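Local structure of lovastatin nonaketide synthase, polyketide synthase component (Aspergillus terreus, 7CPX) at residues V974-I979 with E1036-E1041; I1155-E1160 with L1167-S1172. The protein builds the lovastatin precursor dihydromonacolin L on its acyl carrier domain from nine malonyl-CoA units, with methylation by S-adenosyl-L-methionine and reduction by NADPH. The protein carries 2 engineered substitutions. All coordinates share one frame; numbering follows the deposited sequence.

Interaction 1: residues V974-I979 with E1036-E1041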
ATOM      1  N   VAL A 974      12.311 -10.684  -4.075  1.00 85.42           N
ATOM      2  CA  VAL A 974      12.619 -11.935  -4.754  1.00 85.42           C
ATOM      3  C   VAL A 974      14.083 -11.931  -5.173  1.00 85.42           C
ATOM      4  O   VAL A 974      14.544 -11.006  -5.850  1.00 85.42           O
ATOM      5  CB  VAL A 974      11.704 -12.140  -5.967  1.00 85.42           C
ATOM      6  CG1 VAL A 974      12.142 -13.354  -6.758  1.00 85.42           C
ATOM      7  CG2 VAL A 974      10.261 -12.285  -5.525  1.00 85.42           C
ATOM      8  N   ARG A 975      14.815 -12.965  -4.766  1.00 88.07           N
ATOM      9  CA  ARG A 975      16.112 -13.268  -5.333  1.00 88.07           C
ATOM     10  C   ARG A 975      16.090 -14.689  -5.887  1.00 88.07           C
ATOM     11  O   ARG A 975      15.490 -15.578  -5.271  1.00 88.07           O
ATOM     12  CB  ARG A 975      17.241 -13.132  -4.299  1.00 88.07           C
ATOM     13  CG  ARG A 975      17.044 -13.939  -3.031  1.00 88.07           C
ATOM     14  CD  ARG A 975      18.371 -14.201  -2.340  1.00 88.07           C
ATOM     15  NE  ARG A 975      19.006 -12.984  -1.847  1.00 88.07           N
ATOM     16  CZ  ARG A 975      18.900 -12.527  -0.606  1.00 88.07           C
ATOM     17  NH1 ARG A 975      18.164 -13.147   0.301  1.00 88.07           N
ATOM     18  NH2 ARG A 975      19.553 -11.420  -0.266  1.00 88.07           N
ATOM     19  N   PRO A 976      16.717 -14.937  -7.038  1.00 88.02           N
ATOM     20  CA  PRO A 976      16.535 -16.243  -7.692  1.00 88.02           C
ATOM     21  C   PRO A 976      16.890 -17.436  -6.820  1.00 88.02           C
ATOM     22  O   PRO A 976      16.219 -18.470  -6.918  1.00 88.02           O
ATOM     23  CB  PRO A 976      17.452 -16.146  -8.917  1.00 88.02           C
ATOM     24  CG  PRO A 976      17.508 -14.699  -9.221  1.00 88.02           C
ATOM     25  CD  PRO A 976      17.454 -13.994  -7.899  1.00 88.02           C
ATOM     26  N   ARG A 977      17.918 -17.345  -5.976  1.00 89.96           N
ATOM     27  CA  ARG A 977      18.282 -18.513  -5.180  1.00 89.96           C
ATOM     28  C   ARG A 977      17.216 -18.836  -4.142  1.00 89.96           C
ATOM     29  O   ARG A 977      17.047 -20.004  -3.775  1.00 89.96           O
ATOM     30  CB  ARG A 977      19.641 -18.311  -4.508  1.00 89.96           C
ATOM     31  CG  ARG A 977      19.724 -17.148  -3.537  1.00 89.96           C
ATOM     32  CD  ARG A 977      20.931 -17.306  -2.627  1.00 89.96           C
ATOM     33  NE  ARG A 977      21.285 -16.070  -1.938  1.00 89.96           N
ATOM     34  CZ  ARG A 977      20.755 -15.667  -0.791  1.00 89.96           C
ATOM     35  NH1 ARG A 977      19.813 -16.366  -0.180  1.00 89.96           N
ATOM     36  NH2 ARG A 977      21.179 -14.532  -0.245  1.00 89.96           N
ATOM     37  N   ASP A 978      16.487 -17.828  -3.660  1.00 90.04           N
ATOM     38  CA  ASP A 978      15.386 -18.082  -2.739  1.00 90.04           C
ATOM     39  C   ASP A 978      14.174 -18.679  -3.438  1.00 90.04           C
ATOM     40  O   ASP A 978      13.331 -19.290  -2.773  1.00 90.04           O
ATOM     41  CB  ASP A 978      14.987 -16.791  -2.020  1.00 90.04           C
ATOM     42  CG  ASP A 978      16.041 -16.324  -1.038  1.00 90.04           C
ATOM     43  OD1 ASP A 978      17.103 -16.975  -0.951  1.00 90.04           O
ATOM     44  OD2 ASP A 978      15.810 -15.307  -0.352  1.00 90.04           O
ATOM     45  N   ILE A 979      14.069 -18.514  -4.753  1.00 87.65           N
ATOM     46  CA  ILE A 979      13.028 -19.143  -5.557  1.00 87.65           C
ATOM     47  C   ILE A 979      13.744 -20.112  -6.488  1.00 87.65           C
ATOM     48  O   ILE A 979      14.198 -19.728  -7.572  1.00 87.65           O
ATOM     49  CB  ILE A 979      12.195 -18.122  -6.337  1.00 87.65           C
ATOM     50  CG1 ILE A 979      11.593 -17.097  -5.374  1.00 87.65           C
ATOM     51  CG2 ILE A 979      11.090 -18.820  -7.108  1.00 87.65           C
ATOM     52  CD1 ILE A 979      10.623 -16.143  -6.025  1.00 87.65           C
ATOM     53  N   GLU A1036      21.927 -14.458  -8.814  1.00 93.94           N
ATOM     54  CA  GLU A1036      20.964 -15.284  -8.100  1.00 93.94           C
ATOM     55  C   GLU A1036      20.734 -14.805  -6.675  1.00 93.94           C
ATOM     56  O   GLU A1036      19.685 -15.103  -6.094  1.00 93.94           O
ATOM     57  CB  GLU A1036      21.428 -16.741  -8.088  1.00 93.94           C
ATOM     58  CG  GLU A1036      22.716 -16.978  -7.321  1.00 93.94           C
ATOM     59  CD  GLU A1036      23.156 -18.427  -7.362  1.00 93.94           C
ATOM     60  OE1 GLU A1036      22.504 -19.226  -8.068  1.00 93.94           O
ATOM     61  OE2 GLU A1036      24.149 -18.769  -6.688  1.00 93.94           O
ATOM     62  N   ASP A1037      21.686 -14.077  -6.096  1.00 94.20           N
ATOM     63  CA  ASP A1037      21.546 -13.542  -4.749  1.00 94.20           C
ATOM     64  C   ASP A1037      21.043 -12.105  -4.733  1.00 94.20           C
ATOM     65  O   ASP A1037      20.862 -11.540  -3.650  1.00 94.20           O
ATOM     66  CB  ASP A1037      22.885 -13.625  -4.008  1.00 94.20           C
ATOM     67  CG  ASP A1037      23.982 -12.836  -4.692  1.00 94.20           C
ATOM     68  OD1 ASP A1037      23.721 -12.258  -5.769  1.00 94.20           O
ATOM     69  OD2 ASP A1037      25.108 -12.792  -4.154  1.00 94.20           O
ATOM     70  N   SER A1038      20.816 -11.502  -5.897  1.00 91.24           N
ATOM     71  CA  SER A1038      20.340 -10.128  -5.948  1.00 91.24           C
ATOM     72  C   SER A1038      18.869 -10.066  -5.561  1.00 91.24           C
ATOM     73  O   SER A1038      18.055 -10.861  -6.040  1.00 91.24           O
ATOM     74  CB  SER A1038      20.543  -9.549  -7.347  1.00 91.24           C
ATOM     75  OG  SER A1038      19.789 -10.264  -8.307  1.00 91.24           O
ATOM     76  N   LEU A1039      18.531  -9.120  -4.690  1.00 86.53           N
ATOM     77  CA  LEU A1039      17.160  -8.935  -4.237  1.00 86.53           C
ATOM     78  C   LEU A1039      16.485  -7.869  -5.088  1.00 86.53           C
ATOM     79  O   LEU A1039      16.975  -6.738  -5.182  1.00 86.53           O
ATOM     80  CB  LEU A1039      17.121  -8.536  -2.763  1.00 86.53           C
ATOM     81  CG  LEU A1039      17.405  -9.636  -1.740  1.00 86.53           C
ATOM     82  CD1 LEU A1039      17.581  -9.029  -0.360  1.00 86.53           C
ATOM     83  CD2 LEU A1039      16.286 -10.664  -1.721  1.00 86.53           C
ATOM     84  N   VAL A1040      15.368  -8.231  -5.705  1.00 82.57           N
ATOM     85  CA  VAL A1040      14.537  -7.306  -6.463  1.00 82.57           C
ATOM     86  C   VAL A1040      13.205  -7.202  -5.740  1.00 82.57           C
ATOM     87  O   VAL A1040      12.520  -8.211  -5.541  1.00 82.57           O
ATOM     88  CB  VAL A1040      14.346  -7.771  -7.915  1.00 82.57           C
ATOM     89  CG1 VAL A1040      13.428  -6.822  -8.662  1.00 82.57           C
ATOM     90  CG2 VAL A1040      15.689  -7.875  -8.617  1.00 82.57           C
ATOM     91  N   GLU A1041      12.844  -5.990  -5.335  1.00 81.28           N
ATOM     92  CA  GLU A1041      11.607  -5.798  -4.595  1.00 81.28           C
ATOM     93  C   GLU A1041      10.418  -5.863  -5.540  1.00 81.28           C
ATOM     94  O   GLU A1041      10.384  -5.170  -6.559  1.00 81.28           O
ATOM     95  CB  GLU A1041      11.626  -4.460  -3.862  1.00 81.28           C
ATOM     96  CG  GLU A1041      10.349  -4.161  -3.094  1.00 81.28           C
ATOM     97  CD  GLU A1041      10.463  -2.920  -2.235  1.00 81.28           C
ATOM     98  OE1 GLU A1041      11.596  -2.438  -2.038  1.00 81.28           O
ATOM     99  OE2 GLU A1041       9.420  -2.427  -1.757  1.00 81.28           O
TER
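V974 and V1040 form an antiparallel hydrogen-bonded pair, V974 N giving to V1040 O and V1040 N to V974 O, both at 2.9 Å. Beyond this pair R975 carries the contact with its side chain. CG lies between the backbone N and the carbonyl carbon (chi1 54°) and the chain bends at chi3. NE then reaches D1037 O at 3.0 Å in a nearly straight bond (172° at the hydrogen), with the acceptor in the guanidinium plane but the donor above the carbonyl plane. L1039 lays CD2 over the centre of one guanidinium face, and the opposite face meets R977 NH2. P976 rests its ring on the E1036 backbone, CG 3.7 Å from E1036 CA. R977 N hydrogen-bonds to E1036 O at 2.9 Å. D978 joins the two neighbouring arginines, with OD1 to R977 NH1 at 2.9 Å and OD2 to R975 NH1 at 3.3 Å; its carboxylate probably offsets the repulsion between their closely placed guanidinium groups. The contact lies where strand 967-974 runs out beside the start of strand 1040-1052, with F1033 of strand 1032-1033 packing on V974, P976 and V1040, and S146 of the second subunit on L1039.

Interaction 2: residues I1155-E1160 with L1167-S1172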
ATOM      1  N   ILE A1155       3.556 -28.552 -14.100  1.00 90.81           N
ATOM      2  CA  ILE A1155       4.336 -28.844 -12.893  1.00 90.81           C
ATOM      3  C   ILE A1155       3.722 -28.103 -11.711  1.00 90.81           C
ATOM      4  O   ILE A1155       3.462 -26.888 -11.808  1.00 90.81           O
ATOM      5  CB  ILE A1155       5.809 -28.448 -13.095  1.00 90.81           C
ATOM      6  CG1 ILE A1155       6.603 -28.663 -11.803  1.00 90.81           C
ATOM      7  CG2 ILE A1155       5.918 -27.005 -13.575  1.00 90.81           C
ATOM      8  CD1 ILE A1155       8.100 -28.509 -11.972  1.00 90.81           C
ATOM      9  N   PRO A1156       3.450 -28.767 -10.591  1.00 92.03           N
ATOM     10  CA  PRO A1156       2.850 -28.072  -9.452  1.00 92.03           C
ATOM     11  C   PRO A1156       3.863 -27.229  -8.696  1.00 92.03           C
ATOM     12  O   PRO A1156       5.053 -27.546  -8.631  1.00 92.03           O
ATOM     13  CB  PRO A1156       2.328 -29.218  -8.580  1.00 92.03           C
ATOM     14  CG  PRO A1156       3.258 -30.336  -8.865  1.00 92.03           C
ATOM     15  CD  PRO A1156       3.644 -30.202 -10.314  1.00 92.03           C
ATOM     16  N   LEU A1157       3.366 -26.139  -8.122  1.00 90.77           N
ATOM     17  CA  LEU A1157       4.155 -25.276  -7.257  1.00 90.77           C
ATOM     18  C   LEU A1157       3.371 -25.031  -5.979  1.00 90.77           C
ATOM     19  O   LEU A1157       2.201 -24.640  -6.032  1.00 90.77           O
ATOM     20  CB  LEU A1157       4.486 -23.949  -7.944  1.00 90.77           C
ATOM     21  CG  LEU A1157       5.300 -22.956  -7.111  1.00 90.77           C
ATOM     22  CD1 LEU A1157       6.633 -23.558  -6.699  1.00 90.77           C
ATOM     23  CD2 LEU A1157       5.515 -21.665  -7.877  1.00 90.77           C
ATOM     24  N   MET A1158       4.012 -25.262  -4.838  1.00 98.61           N
ATOM     25  CA  MET A1158       3.375 -25.116  -3.539  1.00 98.61           C
ATOM     26  C   MET A1158       4.269 -24.298  -2.622  1.00 98.61           C
ATOM     27  O   MET A1158       5.498 -24.390  -2.691  1.00 98.61           O
ATOM     28  CB  MET A1158       3.088 -26.482  -2.906  1.00 98.61           C
ATOM     29  CG  MET A1158       4.318 -27.359  -2.743  1.00 98.61           C
ATOM     30  SD  MET A1158       3.946 -28.954  -1.988  1.00 98.61           S
ATOM     31  CE  MET A1158       3.344 -28.444  -0.378  1.00 98.61           C
ATOM     32  N   ASP A1159       3.642 -23.498  -1.764  1.00 98.98           N
ATOM     33  CA  ASP A1159       4.369 -22.682  -0.798  1.00 98.98           C
ATOM     34  C   ASP A1159       4.703 -23.545   0.411  1.00 98.98           C
ATOM     35  O   ASP A1159       3.807 -23.958   1.155  1.00 98.98           O
ATOM     36  CB  ASP A1159       3.538 -21.467  -0.397  1.00 98.98           C
ATOM     37  CG  ASP A1159       4.273 -20.547   0.558  1.00 98.98           C
ATOM     38  OD1 ASP A1159       5.458 -20.811   0.852  1.00 98.98           O
ATOM     39  OD2 ASP A1159       3.664 -19.558   1.016  1.00 98.98           O
ATOM     40  N   GLU A1160       5.993 -23.822   0.608  1.00104.60           N
ATOM     41  CA  GLU A1160       6.402 -24.640   1.744  1.00104.60           C
ATOM     42  C   GLU A1160       6.013 -23.989   3.064  1.00104.60           C
ATOM     43  O   GLU A1160       5.709 -24.690   4.037  1.00104.60           O
ATOM     44  CB  GLU A1160       7.909 -24.887   1.697  1.00104.60           C
ATOM     45  CG  GLU A1160       8.387 -25.563   0.421  1.00104.60           C
ATOM     46  CD  GLU A1160       7.813 -26.956   0.246  1.00104.60           C
ATOM     47  OE1 GLU A1160       7.228 -27.488   1.212  1.00104.60           O
ATOM     48  OE2 GLU A1160       7.946 -27.520  -0.861  1.00104.60           O
ATOM     49  N   LEU A1167      -1.969 -21.856  -7.875  1.00 88.39           N
ATOM     50  CA  LEU A1167      -2.756 -22.040  -9.089  1.00 88.39           C
ATOM     51  C   LEU A1167      -1.879 -22.509 -10.238  1.00 88.39           C
ATOM     52  O   LEU A1167      -2.192 -23.493 -10.918  1.00 88.39           O
ATOM     53  CB  LEU A1167      -3.456 -20.736  -9.461  1.00 88.39           C
ATOM     54  CG  LEU A1167      -4.536 -20.261  -8.495  1.00 88.39           C
ATOM     55  CD1 LEU A1167      -5.041 -18.892  -8.903  1.00 88.39           C
ATOM     56  CD2 LEU A1167      -5.671 -21.266  -8.448  1.00 88.39           C
ATOM     57  N   LEU A1168      -0.770 -21.814 -10.467  1.00 87.22           N
ATOM     58  CA  LEU A1168       0.115 -22.103 -11.581  1.00 87.22           C
ATOM     59  C   LEU A1168       1.558 -22.022 -11.122  1.00 87.22           C
ATOM     60  O   LEU A1168       1.928 -21.127 -10.358  1.00 87.22           O
ATOM     61  CB  LEU A1168      -0.098 -21.120 -12.736  1.00 87.22           C
ATOM     62  CG  LEU A1168      -1.320 -21.333 -13.625  1.00 87.22           C
ATOM     63  CD1 LEU A1168      -1.561 -20.101 -14.477  1.00 87.22           C
ATOM     64  CD2 LEU A1168      -1.128 -22.551 -14.503  1.00 87.22           C
ATOM     65  N   HIS A1169       2.364 -22.958 -11.593  1.00 88.08           N
ATOM     66  CA  HIS A1169       3.803 -22.791 -11.534  1.00 88.08           C
ATOM     67  C   HIS A1169       4.202 -21.858 -12.669  1.00 88.08           C
ATOM     68  O   HIS A1169       3.999 -22.205 -13.838  1.00 88.08           O
ATOM     69  CB  HIS A1169       4.499 -24.138 -11.665  1.00 88.08           C
ATOM     70  CG  HIS A1169       5.978 -24.096 -11.423  1.00 88.08           C
ATOM     71  ND1 HIS A1169       6.721 -22.940 -11.515  1.00 88.08           N
ATOM     72  CD2 HIS A1169       6.851 -25.077 -11.091  1.00 88.08           C
ATOM     73  CE1 HIS A1169       7.987 -23.210 -11.255  1.00 88.08           C
ATOM     74  NE2 HIS A1169       8.093 -24.500 -10.993  1.00 88.08           N
ATOM     75  N   PRO A1170       4.755 -20.673 -12.382  1.00 85.15           N
ATOM     76  CA  PRO A1170       5.060 -19.726 -13.463  1.00 85.15           C
ATOM     77  C   PRO A1170       5.837 -20.357 -14.606  1.00 85.15           C
ATOM     78  O   PRO A1170       5.798 -19.863 -15.735  1.00 85.15           O
ATOM     79  CB  PRO A1170       5.877 -18.646 -12.749  1.00 85.15           C
ATOM     80  CG  PRO A1170       5.339 -18.649 -11.368  1.00 85.15           C
ATOM     81  CD  PRO A1170       5.022 -20.087 -11.057  1.00 85.15           C
ATOM     82  N   ALA A1171       6.544 -21.451 -14.324  1.00 87.26           N
ATOM     83  CA  ALA A1171       7.214 -22.185 -15.389  1.00 87.26           C
ATOM     84  C   ALA A1171       6.209 -22.742 -16.388  1.00 87.26           C
ATOM     85  O   ALA A1171       6.411 -22.642 -17.603  1.00 87.26           O
ATOM     86  CB  ALA A1171       8.059 -23.312 -14.799  1.00 87.26           C
ATOM     87  N   SER A1172       5.115 -23.329 -15.898  1.00 87.37           N
ATOM     88  CA  SER A1172       4.121 -23.901 -16.800  1.00 87.37           C
ATOM     89  C   SER A1172       3.457 -22.823 -17.648  1.00 87.37           C
ATOM     90  O   SER A1172       3.270 -23.000 -18.857  1.00 87.37           O
ATOM     91  CB  SER A1172       3.072 -24.673 -16.003  1.00 87.37           C
ATOM     92  OG  SER A1172       2.381 -23.817 -15.109  1.00 87.37           O
TER
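The imidazole of H1169 lies between apolar groups: L1157 CD2 sits over one ring face, 4.0 Å from ND1, and A1171 CB lies above the opposite face, offset to the rim. H1169 CG, anti to the backbone N (chi1 -172°), puts the ring between them. I1155 reaches the ring with three carbons around CD2, the nearest being CG2, which comes in obliquely at 3.3 Å from H1169 CD2. Its CG1 is anti to its own backbone N (chi1 176°), and CD1 extends to within 4.1 Å of H1169 NE2. I1155 O lies in the plane of the ring at its edge. The L1157 and H1169 side chains cross at about a right angle, L1157 CB lying 3.7 Å from H1169 CB. L1157 CD2 also packs on P1170 CD at 3.6 Å. H1169 NE2 is hydrogen-bonded to D1134 OD2, which would restrain rotation of the imidazole; W981 adds an edge-to-face ring contact. H1169 occupies the N-cap position of helix 1170-1184, and its carbonyl O receives S1172 OG at 2.6 Å. Backbone bonds between L1157 and L1166 hold the segments' connection as a short hairpin. The run from H1169 through P1170 to D1174, the predicted proton donor, matches the HPxxxD motif of polyketide synthase dehydratases, which opens the central helix of the C-terminal hotdog; I1155 and L1157 flank its histidine.

Overall arrangement
Interactions 1 and 2 both belong to the dehydratase domain, but to different halves of its double hotdog: 974-979 with 1036-1041 to the predicted N-terminal hotdog, 1155-1160 with 1167-1172 to the C-terminal one. They follow in series along the chain, their centres about 17 Å apart and their nearest atoms about 6 Å apart without touching. The loop that leaves interaction 1 supplies W981, which reaches interaction 2, and goes on to H985, the predicted proton acceptor. Interaction 2 starts the helix bearing D1174, the predicted proton donor. The predicted pair, one residue from each half, is consistent with catalysis between the two hotdogs; interaction 2 lies beside it, interaction 1 farther out at a strand end.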